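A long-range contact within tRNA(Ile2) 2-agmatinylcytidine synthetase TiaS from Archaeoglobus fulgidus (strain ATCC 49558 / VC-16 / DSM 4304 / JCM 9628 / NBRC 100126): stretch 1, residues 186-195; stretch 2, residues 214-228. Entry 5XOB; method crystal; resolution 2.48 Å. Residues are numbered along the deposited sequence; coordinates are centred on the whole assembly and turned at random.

Stretch 1 (186-195) ELYPQTFDNV
Stretch 2, residues 214-228: YGIRGESVEALYKAM

A loop need not become a full strand to dock on a strand: in TiaS a single beta bridge, T191 with G218, is extended by an asparagine side chain that takes the place of a further backbone partner. N194 (chi1 m, -55°; chi2 -48°) points toward the strand 214-218, and its OD1 accepts from R217 N at 3.1 Å, while its ND2 gives a weak bond to R217 O at 3.4 Å. One carboxamide thus engages both backbone polar groups of R217, the carbonyl only weakly.

R217 O also accepts from F192 N at 3.1 Å, and E219 N donates to Q190 O at 2.8 Å. These two backbone bonds flank the bridge and show that the two segments run antiparallel, with Q190 CA 5.1 Å from E219 CA. At the bridge T191 CA and G218 CA lie 4.0 Å apart. So close an approach suits glycine: an ideal CB on G218 (phi/psi -173/-177) would fall 2.5 Å from Q190 O, a clash. T191 (-111/151) and F192 (-152/161) are extended as well, but D193 turns to 51/39 and N194 to -107/-4, ending the extended run.

The helix that enters from earlier in the chain ends at L187, Y188 leaves helical phi/psi, and a cis peptide bond precedes P189; Q190 N donates to L187 O at 2.8 Å.

F192 (chi1 p, chi2 89°) receives R217 CB over one ring face, 4.1 Å from the centroid and 17° off the normal, a CH-pi contact. R217, with chi1 at -96° between wells and chi2 and chi3 both t, brings its CD within 3.9 Å of F192 CE1. F192 CE2 lies 3.8 Å from G218 CA and 3.7 Å from E219 OE2.

Beyond G218 the second stretch turns through E219 (-102/-21) into the helix that starts at 221 and continues beyond 228. S220 (chi1 p) caps it, its OG accepting from A223 N at 2.9 Å. On the side facing stretch 1 the helix presents A223 and A227: Q190 CB, on an m,m side chain, meets A223 CB at 3.6 Å, and T191 CG2 (chi1 p) lies 4.1 Å from A227 CB. L187, in the m,t rotamer, places CD1 3.4 Å from A227 N, 3.5 Å from A223 O and 3.9 Å from A227 CB. The leucine methyl thus lies against the helix backbone, beside A227 CB and, at 3.9 Å from L187 CD1, K226 CB.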

ATOM      1  N   GLU A 186      22.791   1.757   4.045  1.00 76.89           N
ATOM      2  CA  GLU A 186      23.604   2.101   2.880  1.00 79.48           C
ATOM      3  C   GLU A 186      22.824   2.743   1.734  1.00 78.80           C
ATOM      4  O   GLU A 186      23.247   3.773   1.195  1.00 76.70           O
ATOM      5  CB  GLU A 186      24.355   0.871   2.360  1.00 82.90           C
ATOM      6  CG  GLU A 186      25.688   0.640   3.051  1.00 86.77           C
ATOM      7  CD  GLU A 186      26.637   1.817   2.885  1.00 89.69           C
ATOM      8  OE1 GLU A 186      27.223   2.244   3.906  1.00 87.97           O
ATOM      9  OE2 GLU A 186      26.775   2.323   1.743  1.00 87.99           O
ATOM     10  N   LEU A 187      21.690   2.143   1.372  1.00 78.39           N
ATOM     11  CA  LEU A 187      21.024   2.458   0.096  1.00 75.26           C
ATOM     12  C   LEU A 187      19.779   3.328   0.205  1.00 70.62           C
ATOM     13  O   LEU A 187      19.396   3.981  -0.768  1.00 70.94           O
ATOM     14  CB  LEU A 187      20.691   1.165  -0.655  1.00 74.72           C
ATOM     15  CG  LEU A 187      21.894   0.255  -0.954  1.00 75.59           C
ATOM     16  CD1 LEU A 187      21.459  -1.038  -1.628  1.00 74.64           C
ATOM     17  CD2 LEU A 187      22.931   0.974  -1.810  1.00 76.57           C
ATOM     18  N   TYR A 188      19.155   3.352   1.376  1.00 67.19           N
ATOM     19  CA  TYR A 188      17.946   4.135   1.562  1.00 66.79           C
ATOM     20  C   TYR A 188      18.153   5.564   1.097  1.00 67.99           C
ATOM     21  O   TYR A 188      19.151   6.183   1.451  1.00 70.04           O
ATOM     22  CB  TYR A 188      17.556   4.146   3.025  1.00 65.36           C
ATOM     23  CG  TYR A 188      16.312   4.932   3.333  1.00 66.91           C
ATOM     24  CD1 TYR A 188      15.075   4.306   3.395  1.00 68.98           C
ATOM     25  CD2 TYR A 188      16.369   6.295   3.593  1.00 67.05           C
ATOM     26  CE1 TYR A 188      13.927   5.015   3.700  1.00 67.38           C
ATOM     27  CE2 TYR A 188      15.224   7.011   3.898  1.00 66.86           C
ATOM     28  CZ  TYR A 188      14.009   6.364   3.952  1.00 67.23           C
ATOM     29  OH  TYR A 188      12.870   7.071   4.255  1.00 70.60           O
ATOM     30  N   PRO A 189      17.195   6.118   0.340  1.00 68.23           N
ATOM     31  CA  PRO A 189      15.896   5.610  -0.076  1.00 68.60           C
ATOM     32  C   PRO A 189      15.858   5.034  -1.505  1.00 72.97           C
ATOM     33  O   PRO A 189      14.775   4.891  -2.094  1.00 72.42           O
ATOM     34  CB  PRO A 189      15.032   6.860   0.006  1.00 69.95           C
ATOM     35  CG  PRO A 189      15.956   7.947  -0.443  1.00 70.28           C
ATOM     36  CD  PRO A 189      17.350   7.532  -0.044  1.00 69.04           C
ATOM     37  N   GLN A 190      17.019   4.699  -2.060  1.00 73.77           N
ATOM     38  CA  GLN A 190      17.071   4.055  -3.367  1.00 72.34           C
ATOM     39  C   GLN A 190      16.497   2.649  -3.255  1.00 70.51           C
ATOM     40  O   GLN A 190      15.995   2.098  -4.228  1.00 71.88           O
ATOM     41  CB  GLN A 190      18.504   4.034  -3.905  1.00 75.36           C
ATOM     42  CG  GLN A 190      19.072   5.425  -4.135  1.00 77.36           C
ATOM     43  CD  GLN A 190      18.218   6.233  -5.101  1.00 82.03           C
ATOM     44  OE1 GLN A 190      18.058   5.855  -6.265  1.00 83.12           O
ATOM     45  NE2 GLN A 190      17.655   7.347  -4.621  1.00 84.09           N
ATOM     46  N   THR A 191      16.612   2.071  -2.065  1.00 70.31           N
ATOM     47  CA  THR A 191      15.738   0.998  -1.625  1.00 70.11           C
ATOM     48  C   THR A 191      14.890   1.608  -0.527  1.00 70.05           C
ATOM     49  O   THR A 191      15.341   2.525   0.156  1.00 72.06           O
ATOM     50  CB  THR A 191      16.507  -0.204  -1.035  1.00 70.73           C
ATOM     51  OG1 THR A 191      16.953   0.093   0.300  1.00 73.73           O
ATOM     52  CG2 THR A 191      17.678  -0.580  -1.903  1.00 71.41           C
ATOM     53  N   PHE A 192      13.672   1.111  -0.343  1.00 67.76           N
ATOM     54  CA  PHE A 192      12.807   1.633   0.708  1.00 67.02           C
ATOM     55  C   PHE A 192      11.829   0.581   1.213  1.00 69.76           C
ATOM     56  O   PHE A 192      11.574  -0.421   0.542  1.00 72.45           O
ATOM     57  CB  PHE A 192      12.054   2.860   0.201  1.00 65.68           C
ATOM     58  CG  PHE A 192      11.122   2.565  -0.929  1.00 67.80           C
ATOM     59  CD1 PHE A 192       9.806   2.193  -0.676  1.00 68.15           C
ATOM     60  CD2 PHE A 192      11.554   2.648  -2.247  1.00 69.42           C
ATOM     61  CE1 PHE A 192       8.932   1.912  -1.714  1.00 70.78           C
ATOM     62  CE2 PHE A 192      10.685   2.368  -3.294  1.00 71.59           C
ATOM     63  CZ  PHE A 192       9.371   1.998  -3.027  1.00 71.19           C
ATOM     64  N   ASP A 193      11.293   0.821   2.407  1.00 70.81           N
ATOM     65  CA  ASP A 193      10.293  -0.058   3.013  1.00 72.96           C
ATOM     66  C   ASP A 193      10.713  -1.523   3.035  1.00 71.13           C
ATOM     67  O   ASP A 193       9.902  -2.422   2.805  1.00 73.78           O
ATOM     68  CB  ASP A 193       8.944   0.093   2.293  1.00 76.08           C
ATOM     69  CG  ASP A 193       8.178   1.312   2.742  1.00 76.68           C
ATOM     70  OD1 ASP A 193       8.314   1.706   3.922  1.00 75.34           O
ATOM     71  OD2 ASP A 193       7.422   1.869   1.919  1.00 78.69           O
ATOM     72  N   ASN A 194      11.984  -1.765   3.310  1.00 69.40           N
ATOM     73  CA  ASN A 194      12.463  -3.124   3.430  1.00 73.00           C
ATOM     74  C   ASN A 194      12.743  -3.479   4.889  1.00 71.01           C
ATOM     75  O   ASN A 194      13.031  -4.628   5.205  1.00 68.39           O
ATOM     76  CB  ASN A 194      13.689  -3.311   2.537  1.00 78.03           C
ATOM     77  CG  ASN A 194      13.407  -2.932   1.080  1.00 82.39           C
ATOM     78  OD1 ASN A 194      12.404  -3.349   0.484  1.00 74.84           O
ATOM     79  ND2 ASN A 194      14.283  -2.124   0.509  1.00 87.00           N
ATOM     80  N   VAL A 195      12.596  -2.494   5.773  1.00 71.37           N
ATOM     81  CA  VAL A 195      12.931  -2.635   7.186  1.00 73.52           C
ATOM     82  C   VAL A 195      12.110  -1.624   7.984  1.00 73.82           C
ATOM     83  O   VAL A 195      11.814  -0.535   7.476  1.00 71.82           O
ATOM     84  CB  VAL A 195      14.453  -2.400   7.389  1.00 76.09           C
ATOM     85  CG1 VAL A 195      14.744  -1.380   8.483  1.00 77.98           C
ATOM     86  CG2 VAL A 195      15.179  -3.710   7.652  1.00 76.00           C
ATOM     87  N   TYR A 214      12.779 -13.247  -0.534  1.00 63.48           N
ATOM     88  CA  TYR A 214      12.615 -11.841  -0.203  1.00 64.20           C
ATOM     89  C   TYR A 214      12.302 -11.050  -1.467  1.00 65.33           C
ATOM     90  O   TYR A 214      12.590 -11.495  -2.579  1.00 66.37           O
ATOM     91  CB  TYR A 214      13.871 -11.271   0.473  1.00 64.52           C
ATOM     92  CG  TYR A 214      15.122 -11.242  -0.394  1.00 65.07           C
ATOM     93  CD1 TYR A 214      16.165 -12.133  -0.165  1.00 69.26           C
ATOM     94  CD2 TYR A 214      15.273 -10.318  -1.431  1.00 68.84           C
ATOM     95  CE1 TYR A 214      17.321 -12.112  -0.941  1.00 70.66           C
ATOM     96  CE2 TYR A 214      16.423 -10.298  -2.221  1.00 70.70           C
ATOM     97  CZ  TYR A 214      17.447 -11.198  -1.968  1.00 70.48           C
ATOM     98  OH  TYR A 214      18.599 -11.200  -2.729  1.00 72.66           O
ATOM     99  N   GLY A 215      11.714  -9.872  -1.276  1.00 66.70           N
ATOM    100  CA  GLY A 215      11.489  -8.917  -2.355  1.00 66.48           C
ATOM    101  C   GLY A 215      11.916  -7.525  -1.927  1.00 64.68           C
ATOM    102  O   GLY A 215      11.424  -6.998  -0.930  1.00 65.47           O
ATOM    103  N   ILE A 216      12.815  -6.917  -2.689  1.00 65.12           N
ATOM    104  CA  ILE A 216      13.358  -5.621  -2.324  1.00 65.70           C
ATOM    105  C   ILE A 216      12.815  -4.512  -3.229  1.00 66.46           C
ATOM    106  O   ILE A 216      13.000  -4.548  -4.444  1.00 67.19           O
ATOM    107  CB  ILE A 216      14.895  -5.685  -2.334  1.00 68.18           C
ATOM    108  CG1 ILE A 216      15.346  -6.603  -1.193  1.00 71.18           C
ATOM    109  CG2 ILE A 216      15.518  -4.300  -2.169  1.00 67.90           C
ATOM    110  CD1 ILE A 216      16.792  -7.025  -1.274  1.00 73.61           C
ATOM    111  N   ARG A 217      12.138  -3.537  -2.614  1.00 65.97           N
ATOM    112  CA  ARG A 217      11.584  -2.380  -3.321  1.00 67.12           C
ATOM    113  C   ARG A 217      12.639  -1.304  -3.511  1.00 64.86           C
ATOM    114  O   ARG A 217      13.440  -1.054  -2.613  1.00 63.69           O
ATOM    115  CB  ARG A 217      10.403  -1.783  -2.543  1.00 73.70           C
ATOM    116  CG  ARG A 217       9.046  -2.280  -3.005  1.00 81.53           C
ATOM    117  CD  ARG A 217       7.916  -1.825  -2.094  1.00 87.58           C
ATOM    118  NE  ARG A 217       6.745  -2.684  -2.274  1.00 91.75           N
ATOM    119  CZ  ARG A 217       6.468  -3.775  -1.560  1.00 93.61           C
ATOM    120  NH1 ARG A 217       7.253  -4.178  -0.561  1.00101.16           N
ATOM    121  NH2 ARG A 217       5.381  -4.471  -1.847  1.00 90.62           N
ATOM    122  N   GLY A 218      12.628  -0.642  -4.665  1.00 64.35           N
ATOM    123  CA  GLY A 218      13.573   0.439  -4.899  1.00 62.41           C
ATOM    124  C   GLY A 218      13.376   1.234  -6.170  1.00 62.85           C
ATOM    125  O   GLY A 218      12.446   0.995  -6.937  1.00 60.96           O
ATOM    126  N   GLU A 219      14.290   2.176  -6.393  1.00 65.85           N
ATOM    127  CA  GLU A 219      14.154   3.171  -7.457  1.00 67.33           C
ATOM    128  C   GLU A 219      14.998   2.875  -8.705  1.00 67.35           C
ATOM    129  O   GLU A 219      14.702   3.386  -9.789  1.00 65.25           O
ATOM    130  CB  GLU A 219      14.519   4.555  -6.914  1.00 68.89           C
ATOM    131  CG  GLU A 219      13.693   4.996  -5.712  1.00 71.93           C
ATOM    132  CD  GLU A 219      12.268   5.412  -6.063  1.00 74.84           C
ATOM    133  OE1 GLU A 219      11.965   5.728  -7.238  1.00 76.14           O
ATOM    134  OE2 GLU A 219      11.440   5.439  -5.138  1.00 75.63           O
ATOM    135  N   SER A 220      16.044   2.066  -8.565  1.00 67.44           N
ATOM    136  CA  SER A 220      16.917   1.787  -9.698  1.00 66.89           C
ATOM    137  C   SER A 220      17.333   0.346  -9.719  1.00 65.86           C
ATOM    138  O   SER A 220      17.321  -0.341  -8.691  1.00 62.58           O
ATOM    139  CB  SER A 220      18.170   2.660  -9.643  1.00 69.81           C
ATOM    140  OG  SER A 220      19.011   2.267  -8.568  1.00 71.76           O
ATOM    141  N   VAL A 221      17.728  -0.098 -10.905  1.00 68.11           N
ATOM    142  CA  VAL A 221      18.240  -1.448 -11.072  1.00 68.89           C
ATOM    143  C   VAL A 221      19.561  -1.533 -10.308  1.00 70.63           C
ATOM    144  O   VAL A 221      19.806  -2.511  -9.603  1.00 69.34           O
ATOM    145  CB  VAL A 221      18.417  -1.820 -12.564  1.00 68.06           C
ATOM    146  CG1 VAL A 221      18.866  -3.268 -12.714  1.00 66.71           C
ATOM    147  CG2 VAL A 221      17.115  -1.602 -13.328  1.00 67.72           C
ATOM    148  N   GLU A 222      20.378  -0.482 -10.429  1.00 75.81           N
ATOM    149  CA  GLU A 222      21.672  -0.380  -9.739  1.00 78.39           C
ATOM    150  C   GLU A 222      21.540  -0.643  -8.240  1.00 75.84           C
ATOM    151  O   GLU A 222      22.227  -1.503  -7.689  1.00 75.41           O
ATOM    152  CB  GLU A 222      22.289   1.013  -9.965  1.00 83.95           C
ATOM    153  CG  GLU A 222      23.563   1.296  -9.159  1.00 89.15           C
ATOM    154  CD  GLU A 222      23.998   2.762  -9.199  1.00 92.82           C
ATOM    155  OE1 GLU A 222      24.002   3.418  -8.128  1.00 92.15           O
ATOM    156  OE2 GLU A 222      24.341   3.259 -10.298  1.00 89.78           O
ATOM    157  N   ALA A 223      20.659   0.114  -7.593  1.00 74.15           N
ATOM    158  CA  ALA A 223      20.432  -0.002  -6.152  1.00 72.73           C
ATOM    159  C   ALA A 223      19.947  -1.391  -5.779  1.00 72.55           C
ATOM    160  O   ALA A 223      20.361  -1.960  -4.768  1.00 75.84           O
ATOM    161  CB  ALA A 223      19.411   1.031  -5.704  1.00 73.69           C
ATOM    162  N   LEU A 224      19.059  -1.931  -6.604  1.00 73.04           N
ATOM    163  CA  LEU A 224      18.441  -3.220  -6.319  1.00 72.67           C
ATOM    164  C   LEU A 224      19.484  -4.330  -6.287  1.00 73.02           C
ATOM    165  O   LEU A 224      19.554  -5.092  -5.325  1.00 72.76           O
ATOM    166  CB  LEU A 224      17.315  -3.524  -7.332  1.00 70.16           C
ATOM    167  CG  LEU A 224      15.851  -3.517  -6.844  1.00 69.62           C
ATOM    168  CD1 LEU A 224      15.637  -2.863  -5.484  1.00 69.37           C
ATOM    169  CD2 LEU A 224      14.935  -2.895  -7.881  1.00 65.66           C
ATOM    170  N   TYR A 225      20.304  -4.412  -7.329  1.00 76.01           N
ATOM    171  CA  TYR A 225      21.359  -5.425  -7.378  1.00 79.22           C
ATOM    172  C   TYR A 225      22.407  -5.205  -6.274  1.00 80.47           C
ATOM    173  O   TYR A 225      22.940  -6.171  -5.724  1.00 79.00           O
ATOM    174  CB  TYR A 225      22.016  -5.474  -8.767  1.00 82.38           C
ATOM    175  CG  TYR A 225      21.191  -6.188  -9.831  1.00 84.72           C
ATOM    176  CD1 TYR A 225      20.619  -7.439  -9.583  1.00 86.34           C
ATOM    177  CD2 TYR A 225      21.005  -5.625 -11.094  1.00 84.99           C
ATOM    178  CE1 TYR A 225      19.875  -8.096 -10.550  1.00 87.06           C
ATOM    179  CE2 TYR A 225      20.262  -6.277 -12.068  1.00 87.51           C
ATOM    180  CZ  TYR A 225      19.699  -7.511 -11.790  1.00 89.19           C
ATOM    181  OH  TYR A 225      18.959  -8.172 -12.749  1.00 98.88           O
ATOM    182  N   LYS A 226      22.689  -3.944  -5.945  1.00 81.33           N
ATOM    183  CA  LYS A 226      23.508  -3.617  -4.770  1.00 82.31           C
ATOM    184  C   LYS A 226      22.911  -4.188  -3.493  1.00 80.10           C
ATOM    185  O   LYS A 226      23.618  -4.802  -2.691  1.00 79.82           O
ATOM    186  CB  LYS A 226      23.663  -2.108  -4.614  1.00 87.38           C
ATOM    187  CG  LYS A 226      24.703  -1.520  -5.542  1.00 94.87           C
ATOM    188  CD  LYS A 226      24.817  -0.023  -5.347  1.00102.42           C
ATOM    189  CE  LYS A 226      26.043   0.530  -6.054  1.00109.93           C
ATOM    190  NZ  LYS A 226      26.291   1.953  -5.690  1.00115.42           N
ATOM    191  N   ALA A 227      21.609  -3.975  -3.308  1.00 75.25           N
ATOM    192  CA  ALA A 227      20.894  -4.561  -2.181  1.00 72.77           C
ATOM    193  C   ALA A 227      21.121  -6.068  -2.134  1.00 72.41           C
ATOM    194  O   ALA A 227      21.403  -6.634  -1.075  1.00 70.16           O
ATOM    195  CB  ALA A 227      19.409  -4.252  -2.283  1.00 73.97           C
ATOM    196  N   MET A 228      21.021  -6.703  -3.300  1.00 78.45           N
ATOM    197  CA  MET A 228      21.141  -8.159  -3.430  1.00 83.34           C
ATOM    198  C   MET A 228      22.489  -8.707  -2.946  1.00 83.37           C
ATOM    199  O   MET A 228      22.539  -9.744  -2.276  1.00 80.77           O
ATOM    200  CB  MET A 228      20.918  -8.571  -4.892  1.00 86.74           C
ATOM    201  CG  MET A 228      20.969 -10.073  -5.144  1.00 92.93           C
ATOM    202  SD  MET A 228      20.976 -10.479  -6.899  1.00100.36           S
ATOM    203  CE  MET A 228      19.270 -10.964  -7.122  1.00105.74           C
TER